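Local structure of AP endonuclease, family protein 2 (Mycobacterium smegmatis, 5TNV) at residues H25-A30 with G295-E300; F66-P71 with G97-S102; E193-T198 with L227-R232; N221-N226 with H252-S257. The protein binds magnesium in a xylose isomerase-like TIM barrel and may act as an endonuclease. All blocks are in the same frame, centred on the assembly; numbering follows the deposited sequence.

Interaction 1: H25-A30 with G295-E300; sequences HTWPIA and GPFCCE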
loop_
_atom_site.group_PDB
_atom_site.type_symbol
_atom_site.label_atom_id
_atom_site.label_comp_id
_atom_site.label_asym_id
_atom_site.label_seq_id
_atom_site.Cartn_x
_atom_site.Cartn_y
_atom_site.Cartn_z
ATOM N N HIS A 25 20.426 -7.590 14.599
ATOM C CA HIS A 25 19.614 -7.133 15.757
ATOM C C HIS A 25 20.187 -5.958 16.501
ATOM O O HIS A 25 19.566 -5.340 17.361
ATOM C CB HIS A 25 19.411 -8.398 16.642
ATOM C CG HIS A 25 18.371 -9.108 15.756
ATOM N ND1 HIS A 25 18.719 -9.710 14.543
ATOM C CD2 HIS A 25 17.026 -9.254 15.832
ATOM C CE1 HIS A 25 17.660 -10.226 13.935
ATOM N NE2 HIS A 25 16.615 -9.967 14.717
ATOM N N THR A 26 21.411 -5.569 16.188
ATOM C CA THR A 26 21.984 -4.381 16.812
ATOM C C THR A 26 22.191 -3.274 15.799
ATOM O O THR A 26 22.663 -2.200 16.184
ATOM C CB THR A 26 23.308 -4.686 17.525
ATOM O OG1 THR A 26 24.204 -5.281 16.556
ATOM C CG2 THR A 26 23.030 -5.604 18.701
ATOM N N TRP A 27 21.937 -3.488 14.505
ATOM C CA TRP A 27 22.167 -2.441 13.523
ATOM C C TRP A 27 21.214 -1.290 13.813
ATOM O O TRP A 27 19.999 -1.504 13.815
ATOM C CB TRP A 27 21.935 -2.998 12.110
ATOM C CG TRP A 27 22.585 -2.188 11.033
ATOM C CD1 TRP A 27 22.514 -0.843 10.835
ATOM C CD2 TRP A 27 23.454 -2.691 9.997
ATOM N NE1 TRP A 27 23.275 -0.471 9.768
ATOM C CE2 TRP A 27 23.864 -1.602 9.218
ATOM C CE3 TRP A 27 23.933 -3.977 9.667
ATOM C CZ2 TRP A 27 24.700 -1.754 8.133
ATOM C CZ3 TRP A 27 24.766 -4.126 8.588
ATOM C CH2 TRP A 27 25.140 -2.996 7.835
ATOM N N PRO A 28 21.673 -0.073 14.063
ATOM C CA PRO A 28 20.721 0.987 14.411
ATOM C C PRO A 28 19.786 1.343 13.254
ATOM O O PRO A 28 20.262 1.614 12.167
ATOM C CB PRO A 28 21.621 2.154 14.852
ATOM C CG PRO A 28 22.870 1.491 15.310
ATOM C CD PRO A 28 23.051 0.419 14.252
ATOM N N ILE A 29 18.495 1.354 13.578
ATOM C CA ILE A 29 17.432 1.693 12.611
ATOM C C ILE A 29 16.592 2.754 13.296
ATOM O O ILE A 29 15.668 2.428 14.074
ATOM C CB ILE A 29 16.633 0.484 12.146
ATOM C CG1 ILE A 29 17.521 -0.631 11.532
ATOM C CG2 ILE A 29 15.574 0.922 11.176
ATOM C CD1 ILE A 29 16.809 -1.991 11.538
ATOM N N ALA A 30 16.901 4.012 13.071
ATOM C CA ALA A 30 16.321 5.085 13.872
ATOM C C ALA A 30 15.014 5.617 13.341
ATOM O O ALA A 30 14.830 5.743 12.129
ATOM C CB ALA A 30 17.286 6.256 13.922
ATOM N N GLY A 295 26.914 1.987 7.737
ATOM C CA GLY A 295 26.352 3.058 8.536
ATOM C C GLY A 295 24.981 2.785 9.075
ATOM O O GLY A 295 24.280 1.879 8.614
ATOM N N PRO A 296 24.520 3.573 10.037
ATOM C CA PRO A 296 23.187 3.385 10.596
ATOM C C PRO A 296 22.116 3.746 9.537
ATOM O O PRO A 296 22.366 4.468 8.587
ATOM C CB PRO A 296 23.156 4.317 11.805
ATOM C CG PRO A 296 24.176 5.321 11.555
ATOM C CD PRO A 296 25.226 4.731 10.660
ATOM N N PHE A 297 20.903 3.230 9.787
ATOM C CA PHE A 297 19.725 3.599 9.017
ATOM C C PHE A 297 18.895 4.632 9.735
ATOM O O PHE A 297 18.884 4.674 10.990
ATOM C CB PHE A 297 18.833 2.363 8.753
ATOM C CG PHE A 297 19.446 1.312 7.864
ATOM C CD1 PHE A 297 19.281 1.347 6.500
ATOM C CD2 PHE A 297 20.160 0.259 8.403
ATOM C CE1 PHE A 297 19.788 0.373 5.660
ATOM C CE2 PHE A 297 20.715 -0.732 7.614
ATOM C CZ PHE A 297 20.526 -0.672 6.243
ATOM N N CYS A 298 18.132 5.396 8.995
ATOM C CA CYS A 298 17.161 6.308 9.564
ATOM C C CYS A 298 15.875 6.238 8.718
ATOM O O CYS A 298 15.902 6.506 7.511
ATOM C CB CYS A 298 17.716 7.735 9.580
ATOM S SG CYS A 298 16.597 8.930 10.291
ATOM N N CYS A 299 14.807 5.810 9.376
ATOM C CA CYS A 299 13.499 5.733 8.741
ATOM C C CYS A 299 12.847 7.133 8.826
ATOM O O CYS A 299 12.538 7.607 9.922
ATOM C CB CYS A 299 12.619 4.693 9.421
ATOM S SG CYS A 299 13.234 3.030 9.285
ATOM N N GLU A 300 12.638 7.733 7.678
ATOM C CA GLU A 300 11.959 8.979 7.384
ATOM C C GLU A 300 10.715 8.657 6.554
ATOM O O GLU A 300 10.809 7.762 5.758
ATOM C CB GLU A 300 12.815 10.016 6.603
ATOM C CG GLU A 300 12.519 11.482 6.934
ATOM C CD GLU A 300 11.761 12.235 5.861
ATOM O OE1 GLU A 300 12.050 12.159 4.625
ATOM O OE2 GLU A 300 10.862 13.044 6.320
#

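Interaction 2: F66-P71 with G97-S102; sequences FDHIDP and GLAISS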
loop_
_atom_site.group_PDB
_atom_site.type_symbol
_atom_site.label_atom_id
_atom_site.label_comp_id
_atom_site.label_asym_id
_atom_site.label_seq_id
_atom_site.Cartn_x
_atom_site.Cartn_y
_atom_site.Cartn_z
ATOM N N PHE A 66 10.764 0.733 18.082
ATOM C CA PHE A 66 12.106 1.287 17.884
ATOM C C PHE A 66 12.962 1.176 19.134
ATOM O O PHE A 66 12.480 1.276 20.259
ATOM C CB PHE A 66 12.003 2.773 17.531
ATOM C CG PHE A 66 11.546 3.008 16.119
ATOM C CD1 PHE A 66 12.508 3.030 15.102
ATOM C CD2 PHE A 66 10.227 3.204 15.776
ATOM C CE1 PHE A 66 12.143 3.212 13.771
ATOM C CE2 PHE A 66 9.849 3.380 14.448
ATOM C CZ PHE A 66 10.804 3.359 13.472
ATOM N N ASP A 67 14.265 0.992 18.910
ATOM C CA ASP A 67 15.325 1.164 19.891
ATOM C C ASP A 67 16.050 2.500 19.747
ATOM O O ASP A 67 16.629 2.980 20.720
ATOM C CB ASP A 67 16.357 0.043 19.750
ATOM C CG ASP A 67 15.829 -1.315 20.098
ATOM O OD1 ASP A 67 15.198 -1.468 21.102
ATOM O OD2 ASP A 67 16.119 -2.267 19.361
ATOM N N HIS A 68 16.065 3.066 18.543
ATOM C CA HIS A 68 16.814 4.257 18.246
ATOM C C HIS A 68 15.926 5.322 17.612
ATOM O O HIS A 68 14.946 5.005 16.889
ATOM C CB HIS A 68 17.997 3.974 17.311
ATOM C CG HIS A 68 19.058 3.171 17.960
ATOM N ND1 HIS A 68 19.112 1.807 17.904
ATOM C CD2 HIS A 68 20.103 3.625 18.713
ATOM C CE1 HIS A 68 20.162 1.400 18.595
ATOM N NE2 HIS A 68 20.787 2.454 19.108
ATOM N N ILE A 69 16.312 6.589 17.815
ATOM C CA ILE A 69 15.734 7.746 17.174
ATOM C C ILE A 69 16.835 8.602 16.580
ATOM O O ILE A 69 18.022 8.509 16.953
ATOM C CB ILE A 69 14.857 8.590 18.128
ATOM C CG1 ILE A 69 15.719 9.316 19.155
ATOM C CG2 ILE A 69 13.762 7.769 18.741
ATOM C CD1 ILE A 69 15.064 10.475 19.854
ATOM N N ASP A 70 16.406 9.468 15.683
ATOM C CA ASP A 70 17.179 10.598 15.168
ATOM C C ASP A 70 16.315 11.808 15.480
ATOM O O ASP A 70 15.244 11.960 14.929
ATOM C CB ASP A 70 17.484 10.455 13.703
ATOM C CG ASP A 70 18.289 11.598 13.110
ATOM O OD1 ASP A 70 18.089 12.767 13.510
ATOM O OD2 ASP A 70 19.142 11.281 12.217
ATOM N N PRO A 71 16.755 12.668 16.438
ATOM C CA PRO A 71 15.877 13.774 16.859
ATOM C C PRO A 71 15.700 14.841 15.776
ATOM O O PRO A 71 14.817 15.686 15.932
ATOM C CB PRO A 71 16.630 14.351 18.061
ATOM C CG PRO A 71 18.070 14.097 17.729
ATOM C CD PRO A 71 18.053 12.703 17.121
ATOM N N GLY A 97 13.235 4.161 26.933
ATOM C CA GLY A 97 13.811 2.975 26.293
ATOM C C GLY A 97 14.450 3.230 24.943
ATOM O O GLY A 97 14.466 2.329 24.125
ATOM N N LEU A 98 14.945 4.407 24.692
ATOM C CA LEU A 98 15.473 4.803 23.403
ATOM C C LEU A 98 16.892 5.373 23.517
ATOM O O LEU A 98 17.370 5.752 24.584
ATOM C CB LEU A 98 14.535 5.846 22.761
ATOM C CG LEU A 98 13.133 5.275 22.432
ATOM C CD1 LEU A 98 12.163 6.408 22.129
ATOM C CD2 LEU A 98 13.184 4.319 21.249
ATOM N N ALA A 99 17.535 5.444 22.362
ATOM C CA ALA A 99 18.875 6.012 22.227
ATOM C C ALA A 99 18.962 6.734 20.876
ATOM O O ALA A 99 18.204 6.419 19.959
ATOM C CB ALA A 99 19.911 4.910 22.367
ATOM N N ILE A 100 19.880 7.684 20.765
ATOM C CA ILE A 100 20.094 8.437 19.545
ATOM C C ILE A 100 21.287 7.844 18.777
ATOM O O ILE A 100 22.403 7.828 19.294
ATOM C CB ILE A 100 20.323 9.914 19.811
ATOM C CG1 ILE A 100 19.039 10.545 20.379
ATOM C CG2 ILE A 100 20.780 10.625 18.579
ATOM C CD1 ILE A 100 19.184 11.947 20.912
ATOM N N SER A 101 21.045 7.406 17.531
ATOM C CA SER A 101 22.095 6.873 16.674
ATOM C C SER A 101 22.622 7.866 15.658
ATOM O O SER A 101 23.759 7.702 15.161
ATOM C CB SER A 101 21.616 5.586 15.985
ATOM O OG SER A 101 20.349 5.782 15.386
ATOM N N SER A 102 21.855 8.891 15.313
ATOM C CA SER A 102 22.234 9.887 14.321
ATOM C C SER A 102 21.451 11.170 14.629
ATOM O O SER A 102 20.380 11.093 15.242
ATOM C CB SER A 102 21.922 9.397 12.904
ATOM O OG SER A 102 20.561 9.054 12.745
HETATM O O HOH W 1 15.836 0.018 23.759
#

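Interaction 3: E193-T198 with L227-R232; sequences EMYEDT and LVRLHR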
loop_
_atom_site.group_PDB
_atom_site.type_symbol
_atom_site.label_atom_id
_atom_site.label_comp_id
_atom_site.label_asym_id
_atom_site.label_seq_id
_atom_site.Cartn_x
_atom_site.Cartn_y
_atom_site.Cartn_z
ATOM N N GLU A 193 23.189 14.745 2.851
ATOM C CA GLU A 193 21.904 14.220 2.393
ATOM C C GLU A 193 21.583 14.658 0.971
ATOM O O GLU A 193 21.349 15.850 0.698
ATOM C CB GLU A 193 20.805 14.670 3.375
ATOM C CG GLU A 193 19.447 14.136 3.039
ATOM C CD GLU A 193 18.398 14.544 4.078
ATOM O OE1 GLU A 193 18.768 15.019 5.165
ATOM O OE2 GLU A 193 17.175 14.337 3.791
ATOM N N MET A 194 21.495 13.679 0.074
ATOM C CA MET A 194 21.071 13.972 -1.291
ATOM C C MET A 194 19.646 14.478 -1.297
ATOM O O MET A 194 18.768 13.902 -0.644
ATOM C CB MET A 194 21.217 12.722 -2.163
ATOM C CG MET A 194 22.661 12.307 -2.358
ATOM S SD MET A 194 22.922 10.868 -3.386
ATOM C CE MET A 194 22.198 11.437 -4.940
ATOM N N TYR A 195 19.403 15.532 -2.067
ATOM C CA TYR A 195 18.115 16.242 -2.091
ATOM C C TYR A 195 18.089 17.018 -3.410
ATOM O O TYR A 195 19.104 17.593 -3.826
ATOM C CB TYR A 195 17.936 17.108 -0.858
ATOM C CG TYR A 195 16.601 17.828 -0.757
ATOM C CD1 TYR A 195 16.372 18.994 -1.495
ATOM C CD2 TYR A 195 15.583 17.365 0.043
ATOM C CE1 TYR A 195 15.176 19.668 -1.449
ATOM C CE2 TYR A 195 14.379 18.057 0.142
ATOM C CZ TYR A 195 14.178 19.176 -0.596
ATOM O OH TYR A 195 12.981 19.872 -0.475
ATOM N N GLU A 196 16.939 17.072 -4.030
ATOM C CA GLU A 196 16.747 17.709 -5.331
ATOM C C GLU A 196 17.111 19.185 -5.322
ATOM O O GLU A 196 16.901 19.945 -4.371
ATOM C CB GLU A 196 15.290 17.510 -5.770
ATOM C CG GLU A 196 14.221 17.997 -4.809
ATOM C CD GLU A 196 13.766 17.015 -3.751
ATOM O OE1 GLU A 196 14.539 16.150 -3.317
ATOM O OE2 GLU A 196 12.574 17.096 -3.307
ATOM N N ASP A 197 17.651 19.595 -6.465
ATOM C CA ASP A 197 17.899 21.017 -6.754
ATOM C C ASP A 197 19.020 21.582 -5.903
ATOM O O ASP A 197 19.116 22.813 -5.751
ATOM C CB ASP A 197 16.624 21.853 -6.669
ATOM C CG ASP A 197 15.463 21.307 -7.475
ATOM O OD1 ASP A 197 15.698 20.827 -8.623
ATOM O OD2 ASP A 197 14.320 21.334 -6.957
ATOM N N THR A 198 19.867 20.707 -5.379
ATOM C CA THR A 198 21.036 21.085 -4.589
ATOM C C THR A 198 22.322 20.636 -5.243
ATOM O O THR A 198 22.318 19.900 -6.250
ATOM C CB THR A 198 20.989 20.521 -3.147
ATOM O OG1 THR A 198 21.277 19.114 -3.142
ATOM C CG2 THR A 198 19.665 20.840 -2.455
ATOM N N LEU A 227 14.377 11.763 -4.747
ATOM C CA LEU A 227 14.399 11.842 -6.198
ATOM C C LEU A 227 13.334 11.024 -6.848
ATOM O O LEU A 227 12.706 11.460 -7.854
ATOM C CB LEU A 227 15.782 11.474 -6.743
ATOM C CG LEU A 227 16.966 12.281 -6.183
ATOM C CD1 LEU A 227 18.233 11.900 -6.907
ATOM C CD2 LEU A 227 16.712 13.776 -6.214
ATOM N N VAL A 228 13.074 9.781 -6.384
ATOM C CA VAL A 228 12.108 8.882 -7.003
ATOM C C VAL A 228 10.708 9.484 -7.006
ATOM O O VAL A 228 9.906 9.206 -7.914
ATOM C CB VAL A 228 12.168 7.523 -6.278
ATOM C CG1 VAL A 228 11.002 6.614 -6.616
ATOM C CG2 VAL A 228 13.510 6.838 -6.518
ATOM N N ARG A 229 10.372 10.321 -6.022
ATOM C CA ARG A 229 9.027 10.920 -5.934
ATOM C C ARG A 229 8.813 11.979 -6.988
ATOM O O ARG A 229 7.647 12.402 -7.181
ATOM C CB ARG A 229 8.847 11.524 -4.546
ATOM C CG ARG A 229 9.699 12.782 -4.271
ATOM C CD ARG A 229 9.853 13.018 -2.803
ATOM N NE ARG A 229 10.724 14.150 -2.515
ATOM C CZ ARG A 229 11.066 14.506 -1.281
ATOM N NH1 ARG A 229 10.531 13.906 -0.229
ATOM N NH2 ARG A 229 11.946 15.505 -1.124
ATOM N N LEU A 230 9.849 12.508 -7.642
ATOM C CA LEU A 230 9.717 13.714 -8.428
ATOM C C LEU A 230 9.064 13.450 -9.784
ATOM O O LEU A 230 9.291 12.429 -10.444
ATOM C CB LEU A 230 11.085 14.333 -8.663
ATOM C CG LEU A 230 11.831 14.739 -7.386
ATOM C CD1 LEU A 230 13.247 15.192 -7.724
ATOM C CD2 LEU A 230 11.077 15.803 -6.623
ATOM N N HIS A 231 8.293 14.445 -10.250
ATOM C CA HIS A 231 7.618 14.369 -11.536
ATOM C C HIS A 231 8.528 14.865 -12.651
ATOM O O HIS A 231 8.231 15.856 -13.342
ATOM C CB HIS A 231 6.285 15.132 -11.459
ATOM C CG HIS A 231 5.339 14.638 -10.442
ATOM N ND1 HIS A 231 3.969 14.819 -10.600
ATOM C CD2 HIS A 231 5.476 13.999 -9.255
ATOM C CE1 HIS A 231 3.328 14.321 -9.561
ATOM N NE2 HIS A 231 4.228 13.821 -8.736
ATOM N N ARG A 232 9.644 14.173 -12.818
ATOM C CA ARG A 232 10.672 14.528 -13.783
ATOM C C ARG A 232 11.361 13.231 -14.177
ATOM O O ARG A 232 11.310 12.247 -13.402
ATOM C CB ARG A 232 11.684 15.546 -13.225
ATOM C CG ARG A 232 12.605 14.979 -12.213
ATOM C CD ARG A 232 13.697 15.909 -11.736
ATOM N NE ARG A 232 13.216 17.016 -10.921
ATOM C CZ ARG A 232 14.114 17.742 -10.265
ATOM N NH1 ARG A 232 15.434 17.599 -10.292
ATOM N NH2 ARG A 232 13.647 18.720 -9.511
HETATM O O HOH W 2 18.043 17.706 -8.654
#

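Interaction 4: N221-N226 with H252-S257; sequences NPDLGN and HIKNYS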
loop_
_atom_site.group_PDB
_atom_site.type_symbol
_atom_site.label_atom_id
_atom_site.label_comp_id
_atom_site.label_asym_id
_atom_site.label_seq_id
_atom_site.Cartn_x
_atom_site.Cartn_y
_atom_site.Cartn_z
ATOM N N ASN A 221 24.657 10.459 2.146
ATOM C CA ASN A 221 23.409 9.871 2.637
ATOM C C ASN A 221 22.509 9.779 1.398
ATOM O O ASN A 221 21.946 10.806 0.963
ATOM C CB ASN A 221 22.805 10.734 3.731
ATOM C CG ASN A 221 21.369 10.386 4.024
ATOM O OD1 ASN A 221 20.837 9.374 3.556
ATOM N ND2 ASN A 221 20.720 11.231 4.821
ATOM N N PRO A 222 22.381 8.609 0.797
ATOM C CA PRO A 222 21.693 8.431 -0.465
ATOM C C PRO A 222 20.177 8.320 -0.248
ATOM O O PRO A 222 19.580 7.249 -0.414
ATOM C CB PRO A 222 22.315 7.160 -1.034
ATOM C CG PRO A 222 22.560 6.326 0.182
ATOM C CD PRO A 222 22.994 7.324 1.236
ATOM N N ASP A 223 19.552 9.456 0.107
ATOM C CA ASP A 223 18.103 9.504 0.385
ATOM C C ASP A 223 17.381 9.593 -0.955
ATOM O O ASP A 223 16.782 10.621 -1.291
ATOM C CB ASP A 223 17.798 10.666 1.293
ATOM C CG ASP A 223 16.376 10.699 1.808
ATOM O OD1 ASP A 223 15.546 9.816 1.454
ATOM O OD2 ASP A 223 16.072 11.640 2.594
ATOM N N LEU A 224 17.470 8.509 -1.731
ATOM C CA LEU A 224 17.023 8.589 -3.126
ATOM C C LEU A 224 15.509 8.571 -3.233
ATOM O O LEU A 224 14.997 8.912 -4.330
ATOM C CB LEU A 224 17.687 7.532 -4.002
ATOM C CG LEU A 224 19.208 7.583 -4.032
ATOM C CD1 LEU A 224 19.752 6.657 -5.107
ATOM C CD2 LEU A 224 19.738 8.988 -4.200
ATOM N N GLY A 225 14.774 8.271 -2.192
ATOM C CA GLY A 225 13.348 8.541 -2.216
ATOM C C GLY A 225 13.060 10.017 -2.551
ATOM O O GLY A 225 12.044 10.293 -3.188
ATOM N N ASN A 226 13.928 10.922 -2.133
ATOM C CA ASN A 226 13.752 12.321 -2.453
ATOM C C ASN A 226 13.650 12.554 -3.980
ATOM O O ASN A 226 12.960 13.464 -4.420
ATOM C CB ASN A 226 14.885 13.172 -1.910
ATOM C CG ASN A 226 14.902 13.273 -0.406
ATOM O OD1 ASN A 226 13.845 13.094 0.248
ATOM N ND2 ASN A 226 16.044 13.581 0.167
ATOM N N HIS A 252 19.072 7.715 5.071
ATOM C CA HIS A 252 17.640 8.018 5.147
ATOM C C HIS A 252 16.965 7.136 4.084
ATOM O O HIS A 252 17.280 7.274 2.897
ATOM C CB HIS A 252 17.341 9.471 4.836
ATOM C CG HIS A 252 17.645 10.477 5.875
ATOM N ND1 HIS A 252 17.222 11.778 5.728
ATOM C CD2 HIS A 252 18.346 10.352 7.042
ATOM C CE1 HIS A 252 17.655 12.395 6.815
ATOM N NE2 HIS A 252 18.316 11.605 7.635
ATOM N N ILE A 253 16.081 6.275 4.523
ATOM C CA ILE A 253 15.591 5.192 3.642
ATOM C C ILE A 253 14.060 5.241 3.617
ATOM O O ILE A 253 13.407 4.950 4.615
ATOM C CB ILE A 253 16.191 3.848 4.094
ATOM C CG1 ILE A 253 15.788 2.719 3.131
ATOM C CG2 ILE A 253 15.903 3.488 5.534
ATOM C CD1 ILE A 253 16.592 1.439 3.299
ATOM N N LYS A 254 13.522 5.579 2.452
ATOM C CA LYS A 254 12.068 5.700 2.256
ATOM C C LYS A 254 11.745 5.342 0.814
ATOM O O LYS A 254 12.603 5.334 -0.076
ATOM C CB LYS A 254 11.545 7.084 2.641
ATOM C CG LYS A 254 12.079 8.244 1.842
ATOM C CD LYS A 254 11.345 9.542 2.159
ATOM C CE LYS A 254 11.932 10.797 1.506
ATOM N NZ LYS A 254 13.223 11.174 2.131
ATOM N N ASN A 255 10.441 5.108 0.565
ATOM C CA ASN A 255 9.991 4.679 -0.743
ATOM C C ASN A 255 8.704 5.410 -1.167
ATOM O O ASN A 255 7.965 5.970 -0.351
ATOM C CB ASN A 255 9.794 3.159 -0.797
ATOM C CG ASN A 255 10.111 2.483 -2.112
ATOM O OD1 ASN A 255 10.363 3.169 -3.134
ATOM N ND2 ASN A 255 10.120 1.175 -2.125
ATOM N N TYR A 256 8.449 5.334 -2.458
ATOM C CA TYR A 256 7.300 5.923 -3.124
ATOM C C TYR A 256 6.874 5.013 -4.252
ATOM O O TYR A 256 7.766 4.462 -4.926
ATOM C CB TYR A 256 7.620 7.278 -3.775
ATOM C CG TYR A 256 8.006 8.334 -2.796
ATOM C CD1 TYR A 256 9.287 8.441 -2.273
ATOM C CD2 TYR A 256 7.066 9.279 -2.358
ATOM C CE1 TYR A 256 9.634 9.403 -1.368
ATOM C CE2 TYR A 256 7.395 10.269 -1.449
ATOM C CZ TYR A 256 8.703 10.334 -0.931
ATOM O OH TYR A 256 9.095 11.303 -0.051
ATOM N N SER A 257 5.573 4.843 -4.526
ATOM C CA SER A 257 5.210 4.398 -5.867
ATOM C C SER A 257 5.713 5.454 -6.859
ATOM O O SER A 257 5.824 6.636 -6.514
ATOM C CB SER A 257 3.712 4.213 -5.999
ATOM O OG SER A 257 3.036 5.424 -5.737
HETATM O O HOH W 3 15.402 7.236 0.545
#

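Interaction 1: H25-A30 with G295-E300
W27 opens the contact with its indole, which donates from NE1 to the carbonyl O of G295 at 2.8 Å. The oxygen lies in the indole plane, whereas the NE1 donor stands 42° out of the carbonyl plane of G295. With CG anti to the backbone N (chi1 -160°), the indole also presents one face to F297, whose CE2 sits 3.3 Å above it and toward its rim; the two rings meet obliquely. P28 then places its ring CB against CB of P296, and its carbonyl O receives the backbone N of F297 at 2.9 Å. From here the backbones run as parallel strands, I29 bridging to F297 and A30 to C298. These are the first and last strands of the TIM barrel, and their pairing closes the cylinder between the two ends of the chain. I29 shares one face of the sheet with F297, its CG1 running alongside the phenyl ring, and helix 306-325 covers I29 through R314 and I317. The other branch of I29, CG2, meets SG of C299 at 3.7 Å. A30 donates from N to O of F297 at 2.9 Å, almost straight at 177°, and accepts at its own O the N of C299 at 2.8 Å. That same O also takes a CA-H contact from C298, whose side chain lies on the face of A30, near H252 of the magnesium site.

Interaction 2: F66-P71 with G97-S102
The carboxylate OD2 of D70 is gripped by two hydroxyls: S102 OG donates to it at 2.7 Å, and S104 OG adds a second hydrogen bond. S102 OG comes from above the carboxylate plane, 37° out of it, and the neighbouring OD1 is held by the backbone N of T72, so that both oxygens have partners that limit rotation of the group. D70 reaches S102 because its CG stands anti to the backbone N (chi1 -180°). Behind this polar end two parallel strands pair: I69 N donates to A99 O at 2.9 Å, and S101 N to I69 O at a longer 3.3 Å, while A99 N to D67 O is weak. On one face I69 and I100 meet CG1 to CG1 at 3.7 Å, and I69 CG2 also touches L98 CD1. At the outer end, a water donates to both G97 O and D67 OD1, the latter also salt-bridged to R62. G97 ends helix 83-95 in a Schellman motif, and the chain enters strand 99-104, the second strand of a beta-alpha-beta unit. L93 of that helix and L58 of helix 51-63 pack over I69 and L98, while strand 29-32 bonds along the other edge of strand 68-70.

Interaction 3: E193-T198 with L227-R232
E196 and R229 form the shorter of two salt bridges, NH2 of R229 lying 2.8 Å from OE2 of E196. The guanidinium approaches the syn lone pair of OE2 with an N-H...O angle of 162°, and OE2 lies in its plane; the carboxylate itself is turned 79° to that plane. The same NH2 bonds OE1 only weakly. E196 makes this reach with a chain bent at chi2 (-88°), folding its OE1 over the centre of the Y195 ring. In the other bridge NH2 of R232 meets OD1 of D197 at 3.1 Å, the two planes closer to parallel. L230 wedges between the bridges, its CD1 3.7 Å from CB of E196 and above the centre of the R232 guanidinium. L227 CD2 packs on the same CB. Farther out, Y256 OH holds NH1 of R229, and R107 holds the Y195 hydroxyl. The type II turn from Y195 to T198 presents E196 and D197, and T198 OG1 donates back to Y195 O at 2.7 Å. This loop follows the strand ending in E193, a magnesium ligand, so the contact ties it to helix 225-228 and the chain after that helix, at the metal-binding mouth of the TIM barrel.

Interaction 4: N221-N226 with H252-S257
K254 NZ binds D223 OD1 and N226 OD1, each at 2.8 Å, the first as a salt bridge. It meets D223 OD1 on the syn side, 18° out of the carboxylate plane, but stands well above the amide carbonyl plane of N226. A bend at chi4 (-71°) turns the amine off an otherwise extended chain to reach both, and in one of its two conformers E300 OE1 adds a salt bridge. D223 also binds the magnesium through OD2. H252 coordinates the ion with ND1, and E193 completes the protein ligands. D223 OD2 lies at the edge of the imidazole, 3.3 Å from ND1, an approach set by the shared metal. N221 secures this histidine twice: its OD1 accepts the backbone N of H252 at 2.9 Å in a nearly straight bond (167°), and its ND2 sits 3.3 Å above the centre of the ring, the amide plane standing steeply across the imidazole. S104 OG holds the far nitrogen, NE2. A water accepts from both G225 N and K254 N, bridging the backbones. Beyond it, G225 presses its bare CA against the strand, 3.9 Å from K254 O, and its O meets Y256 CE1 at 3.1 Å. The contact thus joins the loop leaving strand 218-221 and the start of helix 225-228 to strand 251-261, with strand 297-299 bonded alongside through I253 and helix 237-244 packed on P222 and L224.

All four contacts are largely buried, but their chemistry changes around the barrel. Interactions 1 and 2 are parallel strand pairings, built on backbone bonds and apolar side chains; they share one sheet, with strands 29-32 and 68-70 adjacent and A30 packed against S101. Interactions 3 and 4 rely instead on charged side chains and loops around the metal, and both use helix 225-228. M194 O probably accepts from N226 ND2, and magnesium joins E193 of one to D223 and H252 of the other. Interaction 1 connects to interaction 4 through a probable bond of C298 O with I253 N, whereas interactions 2 and 3 lie on opposite sides of the chain's centre, about 26 Å apart between centres.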